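Local coordinates for lipoprotein (Streptococcus pneumoniae, PDB 3CX3) that binds zinc and probably delivers it, as the cell-surface substrate-binding lipoprotein, to an ABC-type zinc uptake system, at residues T15-I20 against S41-F46; V63-T68 against H120-P125; E92-E97 against P125-E130. All coordinates share one frame; numbering follows the deposited sequence.

Contact 1 (T15-I20 against S41-F46); sequences TSFYPI and SGIHSF. With ZN (zinc ion), chain E.
Phe17 and Ile43 mark the nearest approach of the two backbones, their CA atoms 6.8 Å apart, where the end of a strand turns into helix 18-28 and faces an irregular loop. No hydrogen bond crosses between the segments, and nearly all the buried surface belongs to this one pair. Phe17 holds the N-cap position of the helix and, with CG turned between its backbone N and carbonyl carbon (chi1 82°), raises its ring against Ile43. The branched chain comes over one face: Ile43 CG1 sits 3.8 Å from the ring centroid and only 14° off the normal, a CH-pi contact. Beside it, Ile43 CD1 reaches Phe17 CD1 at 3.7 Å, while the other branch, Ile43 CG2, lies by the CD2-CE2 bond, 3.9 Å from Phe17 CE2. Both arms of the isoleucine thus bear on the same face. Pro19 CD covers the opposite face near the rim, and Ser16 OG lies in the ring plane at the edge; that hydroxyl is hydrogen-bonded to Glu70. Next along the loop, His44 binds the zinc ion through NE2 at 2.0 Å, completing with His120, His184 and Glu259 a four-residue site. The backbone bond from Ser45 N to Gly42 O, 3.0 Å, closes the turn that carries this ligand. The aromatic core continues past Phe17 into Trp122, which meets it edge-to-face. The contact therefore joins the loop between strand 33-36 and helix 50-58 to the start of helix 18-28, with Ser16 and Ile20 backed by strand 61-64.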
loop_
_atom_site.group_PDB
_atom_site.type_symbol
_atom_site.label_atom_id
_atom_site.label_comp_id
_atom_site.label_asym_id
_atom_site.label_seq_id
_atom_site.Cartn_x
_atom_site.Cartn_y
_atom_site.Cartn_z
ATOM N N THR A 15 2.221 -11.418 -8.623
ATOM C CA THR A 15 2.123 -10.470 -7.541
ATOM C C THR A 15 1.080 -9.439 -7.914
ATOM O O THR A 15 0.984 -9.065 -9.078
ATOM C CB THR A 15 3.510 -9.902 -7.341
ATOM O OG1 THR A 15 4.105 -10.548 -6.197
ATOM C CG2 THR A 15 3.500 -8.417 -7.221
ATOM N N SER A 16 0.272 -9.006 -6.953
ATOM C CA SER A 16 -0.911 -8.219 -7.306
ATOM C C SER A 16 -0.552 -6.810 -7.723
ATOM O O SER A 16 -0.774 -6.430 -8.888
ATOM C CB SER A 16 -2.001 -8.253 -6.237
ATOM O OG SER A 16 -1.525 -7.874 -4.970
ATOM N N PHE A 17 0.038 -6.062 -6.790
ATOM C CA PHE A 17 0.434 -4.677 -7.026
ATOM C C PHE A 17 1.726 -4.354 -6.257
ATOM O O PHE A 17 2.313 -5.268 -5.682
ATOM C CB PHE A 17 -0.747 -3.714 -6.789
ATOM C CG PHE A 17 -0.981 -3.336 -5.354
ATOM C CD1 PHE A 17 -1.279 -4.308 -4.379
ATOM C CD2 PHE A 17 -0.971 -1.999 -4.986
ATOM C CE1 PHE A 17 -1.520 -3.945 -3.039
ATOM C CE2 PHE A 17 -1.197 -1.625 -3.673
ATOM C CZ PHE A 17 -1.490 -2.617 -2.683
ATOM N N TYR A 18 2.175 -3.096 -6.273
ATOM C CA TYR A 18 3.553 -2.750 -5.902
ATOM C C TYR A 18 4.061 -3.105 -4.491
ATOM O O TYR A 18 5.143 -3.681 -4.370
ATOM C CB TYR A 18 3.898 -1.293 -6.206
ATOM C CG TYR A 18 5.212 -0.903 -5.575
ATOM C CD1 TYR A 18 6.416 -1.300 -6.156
ATOM C CD2 TYR A 18 5.262 -0.165 -4.383
ATOM C CE1 TYR A 18 7.651 -0.946 -5.586
ATOM C CE2 TYR A 18 6.492 0.183 -3.791
ATOM C CZ TYR A 18 7.680 -0.218 -4.408
ATOM O OH TYR A 18 8.906 0.089 -3.885
ATOM N N PRO A 19 3.345 -2.688 -3.416
ATOM C CA PRO A 19 3.882 -3.028 -2.092
ATOM C C PRO A 19 4.157 -4.515 -2.001
ATOM O O PRO A 19 5.042 -4.927 -1.273
ATOM C CB PRO A 19 2.752 -2.644 -1.135
ATOM C CG PRO A 19 1.978 -1.593 -1.850
ATOM C CD PRO A 19 2.100 -1.896 -3.322
ATOM N N ILE A 20 3.392 -5.305 -2.743
ATOM C CA ILE A 20 3.564 -6.757 -2.757
ATOM C C ILE A 20 4.768 -7.131 -3.637
ATOM O O ILE A 20 5.644 -7.893 -3.217
ATOM C CB ILE A 20 2.279 -7.471 -3.250
ATOM C CG1 ILE A 20 1.213 -7.536 -2.156
ATOM C CG2 ILE A 20 2.595 -8.873 -3.630
ATOM C CD1 ILE A 20 1.252 -6.413 -1.163
ATOM N N SER A 41 -3.745 -0.089 -14.007
ATOM C CA SER A 41 -5.062 0.573 -13.881
ATOM C C SER A 41 -5.257 1.213 -12.490
ATOM O O SER A 41 -5.379 2.450 -12.387
ATOM C CB SER A 41 -6.237 -0.362 -14.241
ATOM O OG SER A 41 -7.486 0.170 -13.815
ATOM N N GLY A 42 -5.285 0.389 -11.436
ATOM C CA GLY A 42 -5.535 0.891 -10.071
ATOM C C GLY A 42 -6.168 -0.128 -9.143
ATOM O O GLY A 42 -7.337 -0.490 -9.317
ATOM N N ILE A 43 -5.397 -0.550 -8.137
ATOM C CA ILE A 43 -5.665 -1.760 -7.337
ATOM C C ILE A 43 -7.087 -1.896 -6.778
ATOM O O ILE A 43 -7.578 -3.019 -6.617
ATOM C CB ILE A 43 -4.609 -1.944 -6.167
ATOM C CG1 ILE A 43 -4.781 -3.289 -5.457
ATOM C CG2 ILE A 43 -4.686 -0.798 -5.137
ATOM C CD1 ILE A 43 -4.424 -4.502 -6.279
ATOM N N HIS A 44 -7.700 -0.751 -6.448
ATOM C CA HIS A 44 -9.044 -0.669 -5.876
ATOM C C HIS A 44 -10.165 -1.072 -6.867
ATOM O O HIS A 44 -11.103 -1.785 -6.504
ATOM C CB HIS A 44 -9.286 0.743 -5.321
ATOM C CG HIS A 44 -8.483 1.069 -4.090
ATOM N ND1 HIS A 44 -8.907 0.764 -2.813
ATOM C CD2 HIS A 44 -7.295 1.700 -3.941
ATOM C CE1 HIS A 44 -8.008 1.172 -1.936
ATOM N NE2 HIS A 44 -7.017 1.739 -2.594
ATOM N N SER A 45 -10.055 -0.624 -8.115
ATOM C CA SER A 45 -11.083 -0.895 -9.135
ATOM C C SER A 45 -10.684 -1.997 -10.138
ATOM O O SER A 45 -11.461 -2.335 -11.029
ATOM C CB SER A 45 -11.411 0.391 -9.889
ATOM O OG SER A 45 -10.272 0.811 -10.630
ATOM N N PHE A 46 -9.475 -2.540 -9.985
ATOM C CA PHE A 46 -8.886 -3.436 -10.974
ATOM C C PHE A 46 -9.516 -4.823 -10.944
ATOM O O PHE A 46 -9.741 -5.389 -9.875
ATOM C CB PHE A 46 -7.376 -3.551 -10.729
ATOM C CG PHE A 46 -6.685 -4.547 -11.623
ATOM C CD1 PHE A 46 -6.249 -4.177 -12.907
ATOM C CD2 PHE A 46 -6.465 -5.857 -11.194
ATOM C CE1 PHE A 46 -5.607 -5.111 -13.739
ATOM C CE2 PHE A 46 -5.825 -6.787 -12.024
ATOM C CZ PHE A 46 -5.401 -6.411 -13.298
HETATM ZN ZN ZN E . -5.881 3.120 -1.710
#

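Contact 2 (V63-T68 against H120-P125). With ZN (zinc ion), chain E.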
loop_
_atom_site.group_PDB
_atom_site.type_symbol
_atom_site.label_atom_id
_atom_site.label_comp_id
_atom_site.label_asym_id
_atom_site.label_seq_id
_atom_site.Cartn_x
_atom_site.Cartn_y
_atom_site.Cartn_z
ATOM N N VAL A 63 0.857 -14.059 -5.033
ATOM C CA VAL A 63 0.830 -13.304 -3.783
ATOM C C VAL A 63 0.024 -12.027 -3.908
ATOM O O VAL A 63 0.356 -11.163 -4.735
ATOM C CB VAL A 63 2.262 -12.952 -3.293
ATOM C CG1 VAL A 63 2.213 -12.171 -2.011
ATOM C CG2 VAL A 63 3.082 -14.205 -3.088
ATOM N N TYR A 64 -1.036 -11.919 -3.097
ATOM C CA TYR A 64 -1.796 -10.681 -3.007
ATOM C C TYR A 64 -1.762 -10.101 -1.586
ATOM O O TYR A 64 -1.172 -10.705 -0.682
ATOM C CB TYR A 64 -3.227 -10.831 -3.603
ATOM C CG TYR A 64 -4.167 -11.652 -2.777
ATOM C CD1 TYR A 64 -4.096 -13.033 -2.772
ATOM C CD2 TYR A 64 -5.127 -11.038 -1.979
ATOM C CE1 TYR A 64 -4.966 -13.780 -1.993
ATOM C CE2 TYR A 64 -5.995 -11.779 -1.198
ATOM C CZ TYR A 64 -5.900 -13.150 -1.208
ATOM O OH TYR A 64 -6.768 -13.891 -0.430
ATOM N N HIS A 65 -2.345 -8.913 -1.394
ATOM C CA HIS A 65 -2.320 -8.233 -0.091
ATOM C C HIS A 65 -3.339 -8.831 0.865
ATOM O O HIS A 65 -2.953 -9.348 1.912
ATOM C CB HIS A 65 -2.498 -6.715 -0.257
ATOM C CG HIS A 65 -2.659 -5.946 1.028
ATOM N ND1 HIS A 65 -1.650 -5.811 1.960
ATOM C CD2 HIS A 65 -3.699 -5.210 1.499
ATOM C CE1 HIS A 65 -2.076 -5.068 2.974
ATOM N NE2 HIS A 65 -3.309 -4.673 2.708
ATOM N N SER A 66 -4.626 -8.783 0.493
ATOM C CA SER A 66 -5.724 -9.025 1.446
ATOM C C SER A 66 -7.060 -9.286 0.784
ATOM O O SER A 66 -7.349 -8.744 -0.277
ATOM C CB SER A 66 -5.881 -7.807 2.354
ATOM O OG SER A 66 -7.024 -7.906 3.167
ATOM N N HIS A 67 -7.910 -10.074 1.439
ATOM C CA HIS A 67 -9.213 -10.404 0.884
ATOM C C HIS A 67 -10.092 -9.158 0.782
ATOM O O HIS A 67 -10.972 -9.088 -0.069
ATOM C CB HIS A 67 -9.897 -11.529 1.691
ATOM C CG HIS A 67 -10.070 -11.222 3.149
ATOM N ND1 HIS A 67 -9.158 -11.610 4.107
ATOM C CD2 HIS A 67 -11.063 -10.578 3.815
ATOM C CE1 HIS A 67 -9.566 -11.198 5.297
ATOM N NE2 HIS A 67 -10.717 -10.568 5.147
ATOM N N THR A 68 -9.825 -8.183 1.654
ATOM C CA THR A 68 -10.489 -6.878 1.691
ATOM C C THR A 68 -10.030 -5.853 0.611
ATOM O O THR A 68 -10.557 -4.713 0.560
ATOM C CB THR A 68 -10.278 -6.233 3.071
ATOM O OG1 THR A 68 -8.914 -5.832 3.209
ATOM C CG2 THR A 68 -10.583 -7.209 4.157
ATOM N N HIS A 120 -5.059 -0.410 4.193
ATOM C CA HIS A 120 -3.916 0.427 3.758
ATOM C C HIS A 120 -2.740 0.369 4.702
ATOM O O HIS A 120 -1.918 1.290 4.817
ATOM C CB HIS A 120 -4.342 1.860 3.625
ATOM C CG HIS A 120 -4.983 2.183 2.327
ATOM N ND1 HIS A 120 -6.349 2.324 2.198
ATOM C CD2 HIS A 120 -4.447 2.462 1.103
ATOM C CE1 HIS A 120 -6.629 2.667 0.944
ATOM N NE2 HIS A 120 -5.493 2.751 0.258
ATOM N N THR A 121 -2.676 -0.763 5.354
ATOM C CA THR A 121 -1.605 -1.156 6.213
ATOM C C THR A 121 -0.203 -0.734 5.737
ATOM O O THR A 121 0.470 0.038 6.413
ATOM C CB THR A 121 -1.795 -2.639 6.417
ATOM O OG1 THR A 121 -2.371 -2.865 7.720
ATOM C CG2 THR A 121 -0.546 -3.409 6.175
ATOM N N TRP A 122 0.196 -1.180 4.545
ATOM C CA TRP A 122 1.578 -1.146 4.111
ATOM C C TRP A 122 2.329 0.164 4.364
ATOM O O TRP A 122 3.558 0.180 4.325
ATOM C CB TRP A 122 1.664 -1.554 2.636
ATOM C CG TRP A 122 0.919 -0.662 1.671
ATOM C CD1 TRP A 122 1.416 0.409 1.026
ATOM C CD2 TRP A 122 -0.446 -0.805 1.225
ATOM N NE1 TRP A 122 0.460 0.975 0.209
ATOM C CE2 TRP A 122 -0.693 0.244 0.302
ATOM C CE3 TRP A 122 -1.478 -1.714 1.512
ATOM C CZ2 TRP A 122 -1.934 0.417 -0.339
ATOM C CZ3 TRP A 122 -2.723 -1.547 0.879
ATOM C CH2 TRP A 122 -2.934 -0.488 -0.041
ATOM N N LEU A 123 1.581 1.232 4.656
ATOM C CA LEU A 123 2.093 2.605 4.818
ATOM C C LEU A 123 2.526 2.905 6.229
ATOM O O LEU A 123 3.061 3.970 6.531
ATOM C CB LEU A 123 1.019 3.612 4.418
ATOM C CG LEU A 123 0.786 3.736 2.907
ATOM C CD1 LEU A 123 -0.357 4.723 2.643
ATOM C CD2 LEU A 123 2.084 4.131 2.139
ATOM N N ASP A 124 2.276 1.959 7.114
ATOM C CA ASP A 124 2.711 2.107 8.472
ATOM C C ASP A 124 3.937 1.250 8.548
ATOM O O ASP A 124 3.849 0.041 8.347
ATOM C CB ASP A 124 1.635 1.603 9.412
ATOM C CG ASP A 124 2.095 1.530 10.819
ATOM O OD1 ASP A 124 3.314 1.613 11.058
ATOM O OD2 ASP A 124 1.227 1.379 11.700
ATOM N N PRO A 125 5.094 1.867 8.825
ATOM C CA PRO A 125 6.375 1.153 8.799
ATOM C C PRO A 125 6.358 -0.188 9.566
ATOM O O PRO A 125 6.752 -1.209 9.005
ATOM C CB PRO A 125 7.335 2.167 9.426
ATOM C CG PRO A 125 6.761 3.491 9.040
ATOM C CD PRO A 125 5.270 3.283 9.194
HETATM ZN ZN ZN E . -5.881 3.120 -1.710
#
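His65 and Trp122 meet at a right angle, and this aromatic pair is the tight part of the contact. The indole edge points at the imidazole face in an edge-to-face (T-shaped) stack, planes at 89° and the centroid of the six-membered ring 5.0 Å from that of His65. Trp122 CZ3 lies 3.7 Å from His65 NE2, and its neighbour CE3 stands over the same face, near the rim. With CG anti to the backbone N (chi1 173°), His65 extends its ring across the gap between the backbones, which from His65 CA to Trp122 CA is 9.1 Å. Thr121 comes in at the edge instead: its CG2 lies in the imidazole plane, 3.9 Å from His65 CE1. The rings are also held by polar bonds to the chain around them. His65 NE2 is hydrogen-bonded to Pro119 O and Trp122 NE1 to Pro257 O, which restrains the rotation of both rings. His120 CA lies over one face of the indole, near its rim. The looser side is the turn after His65, which adds nothing to the packing across the contact: His67 is exposed, Thr68 is partly so, and Ser66 OG shares a 2.8 Å hydrogen bond with Thr68 OG1. Just before Thr121, His120 NE2 binds the zinc ion at 2.0 Å, alongside His44, His184 and Glu259. A three-histidine, one-carboxylate site in the cleft between two lobes, each built on a four-stranded parallel sheet, is as in the metal-binding proteins of zinc-type ABC importers, consistent with a role in zinc uptake.

Contact 3 (E92-E97 against P125-E130); sequences EGMTLE and PEKAGE
Flat groups at the meeting of Met94 and Lys127 are peptides, not rings: Met94 CE lies beside the carbonyl O of Lys127, and Glu130 touches the same methyl through CG. The setting is the first turns of helix 125-142, which begins just after the zinc-binding loop of one lobe of this bilobal substrate-binding fold, against the irregular strand-like run that follows strand 86-89. Met94, selenomethionine in this crystal, buries the largest area of any residue here. Its chain runs straight out through CG and SE and then bends at the last torsion (chi3 57°), setting the terminal methyl on the helix surface. CE touches Lys127 CB at 3.9 Å and, three residues on, Glu130 CG at 4.2 Å, so two positions on the helix grip one methyl group. Thr121 meets the same side chain from the zinc-binding loop, and Glu131 and Ile134 of the same helix also touch Met94. The surroundings become polar at the two ends of segment 92-97: Glu92 forms a salt bridge with Lys138 farther down the helix, and Glu97 accepts a hydrogen bond from Ser188. The helix itself is regular here, with Gly129 N bonded to Pro125 O at 3.1 Å. Lys127 slants across Met94, its chain extended until a final bend at chi4 (-73°) turns the ammonium group. Lys127 NZ stays 4.4 Å from Thr95 O, too far for a direct bond. One water spans them, accepting from Lys127 NZ at 2.8 Å and donating to Thr95 O at 2.8 Å.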
loop_
_atom_site.group_PDB
_atom_site.type_symbol
_atom_site.label_atom_id
_atom_site.label_comp_id
_atom_site.label_asym_id
_atom_site.label_seq_id
_atom_site.Cartn_x
_atom_site.Cartn_y
_atom_site.Cartn_z
ATOM N N GLU A 92 -2.530 -11.977 5.892
ATOM C CA GLU A 92 -3.443 -12.898 6.545
ATOM C C GLU A 92 -3.165 -12.972 8.040
ATOM O O GLU A 92 -2.029 -13.154 8.467
ATOM C CB GLU A 92 -3.346 -14.263 5.911
ATOM C CG GLU A 92 -4.488 -15.193 6.270
ATOM C CD GLU A 92 -4.137 -16.621 5.946
ATOM O OE1 GLU A 92 -5.060 -17.446 5.789
ATOM O OE2 GLU A 92 -2.926 -16.907 5.838
ATOM N N GLY A 93 -4.221 -12.802 8.831
ATOM C CA GLY A 93 -4.099 -12.713 10.278
ATOM C C GLY A 93 -4.010 -11.284 10.782
ATOM O O GLY A 93 -4.504 -10.990 11.871
HETATM N N MSE A 94 -3.373 -10.399 10.014
HETATM C CA MSE A 94 -3.218 -8.980 10.417
HETATM C C MSE A 94 -4.539 -8.279 10.630
HETATM O O MSE A 94 -5.403 -8.290 9.763
HETATM C CB MSE A 94 -2.426 -8.192 9.385
HETATM C CG MSE A 94 -0.967 -8.568 9.322
HETATM SE SE MSE A 94 -0.123 -7.404 8.056
HETATM C CE MSE A 94 -0.560 -5.663 8.799
ATOM N N THR A 95 -4.677 -7.653 11.785
ATOM C CA THR A 95 -5.949 -7.096 12.210
ATOM C C THR A 95 -6.099 -5.707 11.595
ATOM O O THR A 95 -5.281 -4.829 11.859
ATOM C CB THR A 95 -6.080 -7.096 13.783
ATOM O OG1 THR A 95 -6.154 -5.766 14.295
ATOM C CG2 THR A 95 -4.893 -7.803 14.438
ATOM N N LEU A 96 -7.131 -5.530 10.761
ATOM C CA LEU A 96 -7.399 -4.252 10.057
ATOM C C LEU A 96 -8.469 -3.397 10.737
ATOM O O LEU A 96 -9.490 -3.907 11.207
ATOM C CB LEU A 96 -7.816 -4.490 8.594
ATOM C CG LEU A 96 -7.066 -5.395 7.604
ATOM C CD1 LEU A 96 -7.870 -5.550 6.329
ATOM C CD2 LEU A 96 -5.674 -4.898 7.278
ATOM N N GLU A 97 -8.246 -2.089 10.762
ATOM C CA GLU A 97 -9.218 -1.177 11.371
ATOM C C GLU A 97 -10.432 -0.936 10.461
ATOM O O GLU A 97 -10.294 -0.770 9.242
ATOM C CB GLU A 97 -8.556 0.133 11.890
ATOM C CG GLU A 97 -8.156 1.206 10.846
ATOM C CD GLU A 97 -7.036 2.173 11.328
ATOM O OE1 GLU A 97 -6.599 3.024 10.513
ATOM O OE2 GLU A 97 -6.580 2.082 12.499
ATOM N N PRO A 125 5.094 1.867 8.825
ATOM C CA PRO A 125 6.375 1.153 8.799
ATOM C C PRO A 125 6.358 -0.188 9.566
ATOM O O PRO A 125 6.752 -1.209 9.005
ATOM C CB PRO A 125 7.335 2.167 9.426
ATOM C CG PRO A 125 6.761 3.491 9.040
ATOM C CD PRO A 125 5.270 3.283 9.194
ATOM N N GLU A 126 5.879 -0.192 10.805
ATOM C CA GLU A 126 5.670 -1.440 11.561
ATOM C C GLU A 126 4.896 -2.534 10.819
ATOM O O GLU A 126 5.264 -3.717 10.879
ATOM C CB GLU A 126 4.919 -1.160 12.863
ATOM C CG GLU A 126 5.781 -0.713 14.020
ATOM C CD GLU A 126 5.396 -1.410 15.304
ATOM O OE1 GLU A 126 5.288 -2.660 15.288
ATOM O OE2 GLU A 126 5.204 -0.705 16.320
ATOM N N LYS A 127 3.818 -2.121 10.143
ATOM C CA LYS A 127 2.882 -3.034 9.510
ATOM C C LYS A 127 3.382 -3.505 8.164
ATOM O O LYS A 127 3.044 -4.612 7.725
ATOM C CB LYS A 127 1.491 -2.420 9.400
ATOM C CG LYS A 127 0.835 -2.217 10.780
ATOM C CD LYS A 127 -0.559 -1.650 10.660
ATOM C CE LYS A 127 -1.175 -1.356 12.007
ATOM N NZ LYS A 127 -1.566 -2.608 12.714
ATOM N N ALA A 128 4.186 -2.693 7.491
ATOM C CA ALA A 128 4.868 -3.220 6.343
ATOM C C ALA A 128 5.726 -4.361 6.907
ATOM O O ALA A 128 5.666 -5.487 6.423
ATOM C CB ALA A 128 5.707 -2.154 5.676
ATOM N N GLY A 129 6.474 -4.075 7.971
ATOM C CA GLY A 129 7.296 -5.078 8.647
ATOM C C GLY A 129 6.617 -6.405 8.900
ATOM O O GLY A 129 7.097 -7.445 8.438
ATOM N N GLU A 130 5.492 -6.379 9.614
ATOM C CA GLU A 130 4.770 -7.626 9.893
ATOM C C GLU A 130 4.330 -8.403 8.644
ATOM O O GLU A 130 4.225 -9.641 8.683
ATOM C CB GLU A 130 3.618 -7.473 10.905
ATOM C CG GLU A 130 2.945 -6.126 11.037
ATOM C CD GLU A 130 2.392 -5.914 12.468
ATOM O OE1 GLU A 130 2.940 -5.052 13.212
ATOM O OE2 GLU A 130 1.438 -6.644 12.846
HETATM O O HOH W 1 -2.581 -4.752 11.161
#

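Contacts 1 and 2 are buried near the middle of the chain and meet at the zinc ion, each supplying one histidine ligand, whereas contact 3 lies at the surface. The first two rest on ring faces, one covered by an aliphatic chain and the other by an indole edge; contact 3 relies on a terminal methyl group and a water. Ser16 N and Val63 O, probably hydrogen-bonded, tie contact 1 to contact 2 where strand 12-15 ends beside strand 61-64. Contacts 2 and 3 share Pro125, where the zinc-binding loop becomes helix 125-142, and Thr121 of contact 2 also packs against Met94 of contact 3. Contacts 1 and 3 do not touch, their centres about 17 Å apart.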